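Local structure of ActII protein (Streptomyces coelicolor, 2OPT) at residues G73-Q78 with I207-L212; K80-S85 with D136-F141; T143-E148 with R199-G204. The protein probably binds DNA as a TetR-like transcriptional repressor and takes actinorhodin and its biosynthetic precursor (S)-DNPA as ligands. All blocks are in the same frame, centred on the assembly; numbering follows the deposited sequence. Where two conformers were deposited one is given.

How the contacts relate
Past the predicted N-terminal DNA-binding helices, the chain enters helix 75-92, where contacts 1 and 2 open in turn. Contact 2 closes first, when 136-141 of helix 128-150 returns to 80-85. The next turns of that helix open contact 3, which closes when helix 197-219 brings 199-204 back to 143-148. A little further along the same helix, 207-212 closes contact 1, so its long loop encloses contacts 2 and 3, which follow one another in series. Together they tie three helices of the C-terminal domain into a core. Ile208 packs on Phe141 between contacts 1 and 2, and the Arg84-Glu202 salt bridge joins contacts 2 and 3.

Contact 1: residues G73-Q78 with I207-L212; sequences GRWAEQ and IIIAGL
Trp75, in the first turn of helix 75-92 just after the N-cap residue Arg74, sends its indole across to Ile209 and Leu212. With CG anti to the backbone N (chi1 -174°), the six-membered ring leads toward the other helix. Its CZ3 meets the Ile209 methyl CG2 obliquely at 4.1 Å. Further along the rim, Trp75 CH2 lies 4.3 Å from Leu212 CB, which approaches the ring edge near its plane. The polar NE1 takes no part in this: it is hydrogen-bonded to the carbonyl of Leu120, so one large residue joins helix 108-123 to the apolar seam through different parts of its indole.

Ala76 comes next and marks the nearest backbones, its CA 6.6 Å from that of Ile209. A methyl suits this close approach, and Ala76 CB rests 3.9 Å from Ile209 CG2, the same branch that Trp75 touches. The other branch of the isoleucine ends at CD1, which lies 3.8 Å from Ala76 O. Beta-branching thus suits position 209, because one branch meets the Ala76 methyl and the other its carbonyl oxygen, while Val79 and Lys80 continue the packing along helix 75-92. No hydrogen bond crosses between the two segments. Gln78 instead bonds to backbone atoms of Glu69 and Glu71.

Leu212 also packs on Ile207 of the second subunit. The first helix of a TetR-type C-terminal domain here lies against the long final helix that also serves the dimer interface.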
loop_
_atom_site.group_PDB
_atom_site.type_symbol
_atom_site.label_atom_id
_atom_site.label_comp_id
_atom_site.label_asym_id
_atom_site.label_seq_id
_atom_site.Cartn_x
_atom_site.Cartn_y
_atom_site.Cartn_z
ATOM N N GLY A 73 29.382 -7.366 -0.652
ATOM C CA GLY A 73 29.713 -6.059 -0.132
ATOM C C GLY A 73 28.924 -4.882 -0.636
ATOM O O GLY A 73 29.131 -3.776 -0.142
ATOM N N ARG A 74 28.035 -5.088 -1.623
ATOM C CA ARG A 74 27.146 -4.011 -2.080
ATOM C C ARG A 74 25.680 -4.294 -1.854
ATOM O O ARG A 74 24.846 -3.751 -2.584
ATOM C CB ARG A 74 27.301 -3.701 -3.581
ATOM C CG ARG A 74 28.592 -3.026 -3.956
ATOM C CD ARG A 74 28.447 -2.026 -5.101
ATOM N NE ARG A 74 27.532 -2.437 -6.166
ATOM C CZ ARG A 74 26.452 -1.744 -6.533
ATOM N NH1 ARG A 74 25.700 -2.199 -7.503
ATOM N NH2 ARG A 74 26.123 -0.589 -5.952
ATOM N N TRP A 75 25.349 -5.143 -0.890
ATOM C CA TRP A 75 23.959 -5.631 -0.794
ATOM C C TRP A 75 22.942 -4.497 -0.712
ATOM O O TRP A 75 22.013 -4.421 -1.511
ATOM C CB TRP A 75 23.805 -6.576 0.390
ATOM C CG TRP A 75 22.461 -7.250 0.490
ATOM C CD1 TRP A 75 22.077 -8.358 -0.181
ATOM C CD2 TRP A 75 21.337 -6.875 1.327
ATOM N NE1 TRP A 75 20.783 -8.703 0.163
ATOM C CE2 TRP A 75 20.305 -7.808 1.084
ATOM C CE3 TRP A 75 21.096 -5.828 2.229
ATOM C CZ2 TRP A 75 19.053 -7.746 1.734
ATOM C CZ3 TRP A 75 19.867 -5.742 2.849
ATOM C CH2 TRP A 75 18.857 -6.725 2.641
ATOM N N ALA A 76 23.135 -3.581 0.224
ATOM C CA ALA A 76 22.115 -2.582 0.544
ATOM C C ALA A 76 21.823 -1.671 -0.654
ATOM O O ALA A 76 20.667 -1.347 -0.926
ATOM C CB ALA A 76 22.529 -1.760 1.719
ATOM N N GLU A 77 22.874 -1.223 -1.338
ATOM C CA GLU A 77 22.708 -0.385 -2.484
ATOM C C GLU A 77 22.096 -1.155 -3.678
ATOM O O GLU A 77 21.428 -0.575 -4.487
ATOM C CB GLU A 77 24.049 0.261 -2.834
ATOM C CG GLU A 77 24.555 1.209 -1.744
ATOM C CD GLU A 77 23.703 2.498 -1.608
ATOM O OE1 GLU A 77 23.548 3.228 -2.615
ATOM O OE2 GLU A 77 23.209 2.790 -0.493
ATOM N N GLN A 78 22.335 -2.468 -3.777
ATOM C CA GLN A 78 21.728 -3.253 -4.860
ATOM C C GLN A 78 20.210 -3.412 -4.659
ATOM O O GLN A 78 19.436 -3.439 -5.617
ATOM C CB GLN A 78 22.392 -4.623 -4.969
ATOM C CG GLN A 78 23.699 -4.600 -5.660
ATOM C CD GLN A 78 24.170 -5.970 -6.068
ATOM O OE1 GLN A 78 24.297 -6.879 -5.246
ATOM N NE2 GLN A 78 24.541 -6.095 -7.326
ATOM N N ILE A 207 14.724 3.105 5.543
ATOM C CA ILE A 207 14.095 2.545 6.706
ATOM C C ILE A 207 13.959 1.031 6.563
ATOM O O ILE A 207 14.350 0.301 7.451
ATOM C CB ILE A 207 12.733 3.202 6.997
ATOM C CG1 ILE A 207 12.943 4.660 7.454
ATOM C CG2 ILE A 207 11.974 2.412 8.037
ATOM C CD1 ILE A 207 11.705 5.518 7.439
ATOM N N ILE A 208 13.372 0.574 5.453
ATOM C CA ILE A 208 13.074 -0.879 5.278
ATOM C C ILE A 208 14.364 -1.698 5.184
ATOM O O ILE A 208 14.466 -2.748 5.794
ATOM C CB ILE A 208 12.206 -1.122 4.025
ATOM C CG1 ILE A 208 10.847 -0.409 4.201
ATOM C CG2 ILE A 208 12.142 -2.632 3.699
ATOM C CD1 ILE A 208 9.913 -0.328 2.937
ATOM N N ILE A 209 15.350 -1.187 4.445
ATOM C CA ILE A 209 16.659 -1.876 4.269
ATOM C C ILE A 209 17.409 -1.964 5.622
ATOM O O ILE A 209 17.864 -3.052 6.010
ATOM C CB ILE A 209 17.489 -1.178 3.158
ATOM C CG1 ILE A 209 16.865 -1.450 1.777
ATOM C CG2 ILE A 209 18.924 -1.733 3.093
ATOM C CD1 ILE A 209 17.366 -0.519 0.763
ATOM N N ALA A 210 17.505 -0.858 6.371
ATOM C CA ALA A 210 18.092 -0.917 7.702
ATOM C C ALA A 210 17.360 -1.960 8.582
ATOM O O ALA A 210 17.979 -2.690 9.337
ATOM C CB ALA A 210 18.043 0.484 8.414
ATOM N N GLY A 211 16.048 -2.024 8.486
ATOM C CA GLY A 211 15.272 -2.918 9.384
ATOM C C GLY A 211 15.481 -4.349 8.965
ATOM O O GLY A 211 15.500 -5.227 9.791
ATOM N N LEU A 212 15.620 -4.591 7.664
ATOM C CA LEU A 212 15.977 -5.926 7.149
ATOM C C LEU A 212 17.364 -6.396 7.612
ATOM O O LEU A 212 17.502 -7.514 8.140
ATOM C CB LEU A 212 15.899 -5.960 5.602
ATOM C CG LEU A 212 14.485 -5.929 4.987
ATOM C CD1 LEU A 212 14.586 -5.755 3.437
ATOM C CD2 LEU A 212 13.670 -7.158 5.320
#

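Contact 2: residues K80-S85 with D136-F141; sequences KEMCRS and DLLSTF
Cys83 and Leu138 bring helices 75-92 and 128-150 together, with their CA atoms, the nearest pair across the two segments, 7.4 Å apart. Both side chains set out toward the other helix. The cysteine sulfur stands anti to its own carbonyl carbon (chi1 -75°), beside the backbone N, and SG meets Leu138 CG at 4.0 Å. A short, weakly polar thiol fits where the backbones leave little depth, and Leu205 touches the same cysteine from helix 197-219.

Met82 starts out less directly, but its long flexible chain brings the terminal methyl round, so that Met82 CE lies 4.5 Å from Leu138 CD2. Val67, Pro68 and Thr117 also touch the methionine. Leu138 has unusual side-chain torsions, so the exact placing of its methyls is doubtful; it is in any case an apolar side chain, with Leu121 and the two sulfur residues beside it. These helices belong to the C-terminal domain of the TetR fold, the part that in this family binds the inducing ligand.

Elsewhere on helix 128-150, Asp136 O accepts three bonds. Besides the helical one from Thr140 N, Ser139 OG donates at 3.1 Å to Asp136 O, and Thr140 OG1 donates to that oxygen at 2.9 Å from above the carbonyl plane. Small hydroxyl residues can return their polar ends to the backbone in this way. Along helix 75-92, Lys80 CB lies over one face of the Arg84 guanidinium, toward its rim.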
loop_
_atom_site.group_PDB
_atom_site.type_symbol
_atom_site.label_atom_id
_atom_site.label_comp_id
_atom_site.label_asym_id
_atom_site.label_seq_id
_atom_site.Cartn_x
_atom_site.Cartn_y
_atom_site.Cartn_z
ATOM N N LYS A 80 18.325 -1.170 -2.923
ATOM C CA LYS A 80 17.906 0.148 -3.410
ATOM C C LYS A 80 17.754 0.222 -4.905
ATOM O O LYS A 80 16.708 0.675 -5.404
ATOM C CB LYS A 80 18.896 1.213 -2.951
ATOM C CG LYS A 80 18.817 1.399 -1.438
ATOM C CD LYS A 80 19.748 2.511 -0.941
ATOM C CE LYS A 80 19.446 2.762 0.551
ATOM N NZ LYS A 80 20.367 3.823 1.001
ATOM N N GLU A 81 18.796 -0.204 -5.621
ATOM C CA GLU A 81 18.861 -0.152 -7.097
ATOM C C GLU A 81 17.677 -0.853 -7.736
ATOM O O GLU A 81 17.055 -0.351 -8.679
ATOM C CB GLU A 81 20.133 -0.841 -7.613
ATOM C CG GLU A 81 20.065 -1.213 -9.128
ATOM C CD GLU A 81 21.214 -2.114 -9.638
ATOM O OE1 GLU A 81 22.164 -2.405 -8.893
ATOM O OE2 GLU A 81 21.154 -2.505 -10.828
ATOM N N MET A 82 17.405 -2.062 -7.252
ATOM C CA MET A 82 16.297 -2.869 -7.749
ATOM C C MET A 82 14.950 -2.218 -7.455
ATOM O O MET A 82 14.019 -2.308 -8.257
ATOM C CB MET A 82 16.349 -4.271 -7.138
ATOM C CG MET A 82 15.005 -4.977 -7.070
ATOM S SD MET A 82 15.023 -6.373 -5.929
ATOM C CE MET A 82 14.428 -5.595 -4.431
ATOM N N CYS A 83 14.848 -1.561 -6.304
ATOM C CA CYS A 83 13.620 -0.872 -5.922
ATOM C C CYS A 83 13.403 0.373 -6.774
ATOM O O CYS A 83 12.278 0.679 -7.170
ATOM C CB CYS A 83 13.655 -0.496 -4.440
ATOM S SG CYS A 83 13.397 -1.883 -3.311
ATOM N N ARG A 84 14.488 1.089 -7.050
ATOM C CA ARG A 84 14.431 2.277 -7.894
ATOM C C ARG A 84 14.023 1.913 -9.317
ATOM O O ARG A 84 13.330 2.675 -9.991
ATOM C CB ARG A 84 15.781 2.995 -7.899
ATOM C CG ARG A 84 16.072 3.781 -6.628
ATOM C CD ARG A 84 17.353 4.595 -6.760
ATOM N NE ARG A 84 17.947 4.900 -5.462
ATOM C CZ ARG A 84 19.191 4.581 -5.117
ATOM N NH1 ARG A 84 19.651 4.900 -3.915
ATOM N NH2 ARG A 84 19.977 3.944 -5.974
ATOM N N SER A 85 14.455 0.739 -9.765
ATOM C CA SER A 85 14.067 0.214 -11.093
ATOM C C SER A 85 12.571 -0.081 -11.231
ATOM O O SER A 85 11.927 0.231 -12.240
ATOM C CB SER A 85 14.872 -1.070 -11.399
ATOM O OG SER A 85 14.843 -1.402 -12.793
ATOM N N ASP A 136 8.185 -8.975 -0.277
ATOM C CA ASP A 136 6.792 -8.543 -0.344
ATOM C C ASP A 136 6.658 -7.080 0.117
ATOM O O ASP A 136 6.013 -6.266 -0.555
ATOM C CB ASP A 136 5.922 -9.416 0.592
ATOM C CG ASP A 136 4.409 -9.295 0.274
ATOM O OD1 ASP A 136 4.020 -9.506 -0.888
ATOM O OD2 ASP A 136 3.597 -8.988 1.154
ATOM N N LEU A 137 7.229 -6.782 1.303
ATOM C CA LEU A 137 7.128 -5.483 1.925
ATOM C C LEU A 137 7.823 -4.454 1.007
ATOM O O LEU A 137 7.356 -3.347 0.818
ATOM C CB LEU A 137 7.781 -5.484 3.334
ATOM C CG LEU A 137 7.868 -4.093 4.030
ATOM C CD1 LEU A 137 6.467 -3.577 4.237
ATOM C CD2 LEU A 137 8.644 -4.029 5.373
ATOM N N LEU A 138 8.908 -4.842 0.377
ATOM C CA LEU A 138 9.595 -3.899 -0.525
ATOM C C LEU A 138 8.740 -3.581 -1.758
ATOM O O LEU A 138 8.565 -2.413 -2.144
ATOM C CB LEU A 138 10.874 -4.573 -0.941
ATOM C CG LEU A 138 12.191 -4.182 -0.275
ATOM C CD1 LEU A 138 12.225 -3.015 0.621
ATOM C CD2 LEU A 138 13.270 -5.238 -0.110
ATOM N N SER A 139 8.176 -4.624 -2.379
ATOM C CA SER A 139 7.353 -4.433 -3.545
ATOM C C SER A 139 6.077 -3.677 -3.218
ATOM O O SER A 139 5.640 -2.838 -4.000
ATOM C CB SER A 139 7.124 -5.741 -4.312
ATOM O OG SER A 139 6.125 -6.541 -3.680
ATOM N N THR A 140 5.466 -3.992 -2.063
ATOM C CA THR A 140 4.303 -3.296 -1.548
ATOM C C THR A 140 4.550 -1.809 -1.332
ATOM O O THR A 140 3.740 -0.987 -1.709
ATOM C CB THR A 140 3.816 -4.029 -0.267
ATOM O OG1 THR A 140 3.265 -5.279 -0.687
ATOM C CG2 THR A 140 2.735 -3.256 0.471
ATOM N N PHE A 141 5.714 -1.467 -0.812
ATOM C CA PHE A 141 6.025 -0.111 -0.499
ATOM C C PHE A 141 6.257 0.662 -1.795
ATOM O O PHE A 141 5.764 1.769 -1.965
ATOM C CB PHE A 141 7.316 -0.127 0.335
ATOM C CG PHE A 141 8.085 1.166 0.280
ATOM C CD1 PHE A 141 7.644 2.284 0.998
ATOM C CD2 PHE A 141 9.231 1.282 -0.514
ATOM C CE1 PHE A 141 8.345 3.532 0.899
ATOM C CE2 PHE A 141 9.922 2.488 -0.588
ATOM C CZ PHE A 141 9.453 3.619 0.104
#

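Contact 3: residues T143-E148 with R199-G204; sequences TAEALE and RRFELG
Arg200 meets Glu145 in a two-point salt bridge. The straighter bond runs from Arg200 NE to the syn lone pair of Glu145 OE1, at 3.3 Å with an N-H...O angle of 149°. The second, from Arg200 NH2 to Glu145 OE2, is weak and more bent; the carboxylate and guanidinium planes are turned 37° apart. The stronger partner of Glu145 OE2 is Tyr133 OH of the second subunit. Glu148 adds charge from over a guanidinium face: its OE1 is 3.2 Å from Arg200 NH2, yet no N-H points at it, and this side chain is poorly ordered. Arginine suits the place by offering NE and NH2 along one edge to a buried carboxylate while its face meets another. A leucine in its place would probably leave the buried Glu145 without its compensating charge and Glu148 without its mate across the helices.

Nearer the backbone, the aliphatic part of Glu145 serves the packing: its CG lies 4.2 Å from Phe201 CD1, at the ring edge. Phe201 also meets the ring of Phe141 and reaches Arg84 and Arg87 of helix 75-92. The two segments run antiparallel at 173°, their axes 10.8 Å apart, a spacing that leaves room for these long side chains. Both helices also touch the second subunit, consistent with the four-helix bundle through which TetR-family repressors commonly dimerise.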
loop_
_atom_site.group_PDB
_atom_site.type_symbol
_atom_site.label_atom_id
_atom_site.label_comp_id
_atom_site.label_asym_id
_atom_site.label_seq_id
_atom_site.Cartn_x
_atom_site.Cartn_y
_atom_site.Cartn_z
ATOM N N THR A 143 5.136 -0.024 -4.790
ATOM C CA THR A 143 3.889 0.066 -5.517
ATOM C C THR A 143 2.951 1.126 -4.922
ATOM O O THR A 143 2.366 1.908 -5.685
ATOM C CB THR A 143 3.195 -1.326 -5.592
ATOM O OG1 THR A 143 4.134 -2.256 -6.150
ATOM C CG2 THR A 143 1.910 -1.268 -6.499
ATOM N N ALA A 144 2.808 1.157 -3.585
ATOM C CA ALA A 144 2.015 2.201 -2.894
ATOM C C ALA A 144 2.525 3.597 -3.178
ATOM O O ALA A 144 1.749 4.508 -3.477
ATOM C CB ALA A 144 1.996 1.961 -1.360
ATOM N N GLU A 145 3.828 3.798 -3.026
ATOM C CA GLU A 145 4.412 5.108 -3.351
ATOM C C GLU A 145 4.069 5.530 -4.780
ATOM O O GLU A 145 3.662 6.649 -5.016
ATOM C CB GLU A 145 5.921 5.107 -3.164
ATOM C CG GLU A 145 6.397 5.143 -1.708
ATOM C CD GLU A 145 5.979 6.420 -0.962
ATOM O OE1 GLU A 145 6.026 7.514 -1.573
ATOM O OE2 GLU A 145 5.595 6.331 0.226
ATOM N N ALA A 146 4.240 4.619 -5.727
ATOM C CA ALA A 146 3.957 4.912 -7.126
ATOM C C ALA A 146 2.528 5.314 -7.307
ATOM O O ALA A 146 2.255 6.296 -7.991
ATOM C CB ALA A 146 4.271 3.689 -8.007
ATOM N N LEU A 147 1.611 4.571 -6.686
ATOM C CA LEU A 147 0.198 4.797 -6.890
ATOM C C LEU A 147 -0.083 6.229 -6.498
ATOM O O LEU A 147 -0.868 6.921 -7.136
ATOM C CB LEU A 147 -0.624 3.805 -6.065
ATOM C CG LEU A 147 -2.137 3.673 -6.172
ATOM C CD1 LEU A 147 -2.617 3.652 -7.613
ATOM C CD2 LEU A 147 -2.566 2.391 -5.445
ATOM N N GLU A 148 0.629 6.690 -5.483
ATOM C CA GLU A 148 0.415 8.009 -4.955
ATOM C C GLU A 148 1.248 9.125 -5.611
ATOM O O GLU A 148 0.832 10.267 -5.596
ATOM C CB GLU A 148 0.602 7.972 -3.449
ATOM C CG GLU A 148 1.810 8.682 -2.923
ATOM C CD GLU A 148 1.458 9.374 -1.655
ATOM O OE1 GLU A 148 1.375 8.667 -0.620
ATOM O OE2 GLU A 148 1.206 10.607 -1.695
ATOM N N ARG A 199 12.086 12.209 -1.903
ATOM C CA ARG A 199 12.529 12.225 -0.550
ATOM C C ARG A 199 11.807 11.132 0.200
ATOM O O ARG A 199 12.473 10.362 0.846
ATOM C CB ARG A 199 12.292 13.603 0.086
ATOM C CG ARG A 199 12.858 13.776 1.521
ATOM C CD ARG A 199 14.345 13.395 1.629
ATOM N NE ARG A 199 14.777 13.543 3.023
ATOM C CZ ARG A 199 15.774 12.882 3.616
ATOM N NH1 ARG A 199 16.502 11.988 2.951
ATOM N NH2 ARG A 199 16.039 13.130 4.896
ATOM N N ARG A 200 10.473 11.040 0.086
ATOM C CA ARG A 200 9.690 9.973 0.761
ATOM C C ARG A 200 10.190 8.625 0.296
ATOM O O ARG A 200 10.537 7.784 1.071
ATOM C CB ARG A 200 8.212 10.018 0.362
ATOM C CG ARG A 200 7.395 11.187 0.828
ATOM C CD ARG A 200 6.053 11.283 0.024
ATOM N NE ARG A 200 5.205 10.112 0.222
ATOM C CZ ARG A 200 4.495 9.884 1.332
ATOM N NH1 ARG A 200 4.535 10.763 2.335
ATOM N NH2 ARG A 200 3.759 8.776 1.451
ATOM N N PHE A 201 10.296 8.438 -1.004
ATOM C CA PHE A 201 10.820 7.176 -1.507
ATOM C C PHE A 201 12.180 6.775 -0.894
ATOM O O PHE A 201 12.369 5.637 -0.487
ATOM C CB PHE A 201 10.949 7.189 -3.022
ATOM C CG PHE A 201 11.158 5.822 -3.599
ATOM C CD1 PHE A 201 10.126 4.926 -3.666
ATOM C CD2 PHE A 201 12.422 5.439 -4.041
ATOM C CE1 PHE A 201 10.329 3.652 -4.164
ATOM C CE2 PHE A 201 12.646 4.162 -4.563
ATOM C CZ PHE A 201 11.609 3.285 -4.639
ATOM N N GLU A 202 13.138 7.697 -0.842
ATOM C CA GLU A 202 14.445 7.301 -0.343
ATOM C C GLU A 202 14.433 7.033 1.162
ATOM O O GLU A 202 14.995 6.021 1.615
ATOM C CB GLU A 202 15.551 8.274 -0.784
ATOM C CG GLU A 202 15.858 8.257 -2.317
ATOM C CD GLU A 202 16.361 6.922 -2.928
ATOM O OE1 GLU A 202 17.187 6.165 -2.339
ATOM O OE2 GLU A 202 15.937 6.661 -4.073
ATOM N N LEU A 203 13.713 7.863 1.928
ATOM C CA LEU A 203 13.551 7.612 3.349
ATOM C C LEU A 203 12.936 6.245 3.601
ATOM O O LEU A 203 13.446 5.497 4.432
ATOM C CB LEU A 203 12.636 8.670 4.012
ATOM C CG LEU A 203 13.281 9.925 4.526
ATOM C CD1 LEU A 203 12.237 10.968 5.012
ATOM C CD2 LEU A 203 14.235 9.536 5.674
ATOM N N GLY A 204 11.831 5.917 2.939
ATOM C CA GLY A 204 11.180 4.603 3.192
ATOM C C GLY A 204 12.092 3.454 2.773
ATOM O O GLY A 204 12.126 2.417 3.399
#